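Local coordinates for basic blue protein (Cucumis sativus, PDB 2CBP) that binds a single type 1 (blue) copper ion and probably serves as an electron carrier of the phytocyanin family, at residues C79-P82 / G83-Q86. Residues are numbered along the deposited sequence; the frame is centred on the assembly and turned at random.
With CU (copper (II) ion), chain B.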
loop_
_atom_site.group_PDB
_atom_site.type_symbol
_atom_site.label_atom_id
_atom_site.label_comp_id
_atom_site.label_asym_id
_atom_site.label_seq_id
_atom_site.Cartn_x
_atom_site.Cartn_y
_atom_site.Cartn_z
ATOM N N CYS A 79 0.575 -6.349 0.030
ATOM C CA CYS A 79 1.863 -7.039 -0.269
ATOM C C CYS A 79 1.320 -8.455 -0.625
ATOM O O CYS A 79 0.560 -8.943 0.247
ATOM C CB CYS A 79 2.868 -7.073 0.830
ATOM S SG CYS A 79 4.212 -8.262 0.547
ATOM N N ASN A 80 1.633 -8.997 -1.775
ATOM C CA ASN A 80 1.073 -10.321 -2.100
ATOM C C ASN A 80 1.996 -11.516 -1.917
ATOM O O ASN A 80 1.627 -12.621 -2.402
ATOM C CB ASN A 80 0.254 -10.337 -3.378
ATOM C CG ASN A 80 1.067 -10.378 -4.650
ATOM O OD1 ASN A 80 2.302 -10.408 -4.603
ATOM N ND2 ASN A 80 0.339 -10.379 -5.754
ATOM N N PHE A 81 3.077 -11.392 -1.223
ATOM C CA PHE A 81 3.965 -12.514 -0.835
ATOM C C PHE A 81 3.047 -13.380 0.043
ATOM O O PHE A 81 2.151 -12.876 0.738
ATOM C CB PHE A 81 5.170 -12.005 -0.041
ATOM C CG PHE A 81 6.358 -11.646 -0.900
ATOM C CD1 PHE A 81 6.276 -10.671 -1.876
ATOM C CD2 PHE A 81 7.558 -12.315 -0.698
ATOM C CE1 PHE A 81 7.400 -10.351 -2.668
ATOM C CE2 PHE A 81 8.683 -12.019 -1.469
ATOM C CZ PHE A 81 8.597 -11.057 -2.447
ATOM N N PRO A 82 3.211 -14.679 -0.011
ATOM C CA PRO A 82 2.361 -15.607 0.752
ATOM C C PRO A 82 2.265 -15.268 2.201
ATOM O O PRO A 82 3.239 -15.180 2.963
ATOM C CB PRO A 82 2.915 -16.994 0.446
ATOM C CG PRO A 82 3.639 -16.844 -0.894
ATOM C CD PRO A 82 4.233 -15.416 -0.809
ATOM N N GLY A 83 1.002 -15.054 2.630
ATOM C CA GLY A 83 0.697 -14.707 4.004
ATOM C C GLY A 83 0.938 -13.296 4.440
ATOM O O GLY A 83 0.623 -12.981 5.605
ATOM N N HIS A 84 1.474 -12.426 3.592
ATOM C CA HIS A 84 1.745 -11.031 4.044
ATOM C C HIS A 84 0.471 -10.209 4.206
ATOM O O HIS A 84 0.361 -9.510 5.230
ATOM C CB HIS A 84 2.765 -10.369 3.138
ATOM C CG HIS A 84 4.168 -10.929 3.277
ATOM N ND1 HIS A 84 5.270 -10.130 3.151
ATOM C CD2 HIS A 84 4.570 -12.211 3.538
ATOM C CE1 HIS A 84 6.305 -10.903 3.296
ATOM N NE2 HIS A 84 5.951 -12.165 3.542
ATOM N N CYS A 85 -0.401 -10.308 3.202
ATOM C CA CYS A 85 -1.679 -9.564 3.229
ATOM C C CYS A 85 -2.461 -9.996 4.463
ATOM O O CYS A 85 -3.020 -9.184 5.207
ATOM C CB CYS A 85 -2.445 -9.766 1.932
ATOM S SG CYS A 85 -4.004 -8.882 1.848
ATOM N N GLN A 86 -2.481 -11.304 4.668
ATOM C CA GLN A 86 -3.172 -11.938 5.807
ATOM C C GLN A 86 -2.591 -11.542 7.144
ATOM O O GLN A 86 -3.232 -11.694 8.206
ATOM C CB GLN A 86 -3.108 -13.453 5.635
ATOM C CG GLN A 86 -3.867 -13.938 4.429
ATOM C CD GLN A 86 -3.097 -13.930 3.144
ATOM O OE1 GLN A 86 -1.937 -13.543 3.045
ATOM N NE2 GLN A 86 -3.764 -14.389 2.098
HETATM CU CU CU B . 5.320 -8.332 2.395
HETATM O O HOH W 1 -0.538 -12.298 0.871
#
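The ligand loop of a cupredoxin, which joins strand 73-78 to strand 90-95, shows how a tight turn can bring two metal ligands together, here Cys79 and His84. Cys79 SG bonds the copper at 2.2 Å, and His84 ND1 approaches the ion from the other arm of the loop, leaving SG and ND1 3.4 Å apart. Cys79 lies one residue past the strand, and its side chain extends with SG opposite the backbone N, which carries the thiolate to the metal.

Between the two ligands the chain makes a type II beta turn, with Pro82 and Gly83 at its corners and Gly83 taking the positive phi expected at the second. It is closed by a nearly straight hydrogen bond from His84 N to Phe81 O, 3.0 Å long with an N-H...O angle of 169°; the donor lies above the carbonyl plane. His84 CG stands beside its own backbone N (chi1 -70°), which turns the imidazole back over the turn. There Phe81 CB sits 3.5 Å from the centre of the imidazole ring, just 2° off its normal, as a CH-pi contact that backs one face of the ligand. The phenyl ring beyond that CB meets the imidazole only obliquely, with the two planes inclined to each other.

Phe81 O is gripped a second time, by a water 2.8 Å away. That water also accepts from Cys85 N and donates to Gln86 OE1, tying the turn to the following residues, where Cys85 forms a disulfide with Cys52. His39 and Met89 complete the copper site, and this compact Cys-to-His loop is characteristic of the type 1 centre of blue copper proteins.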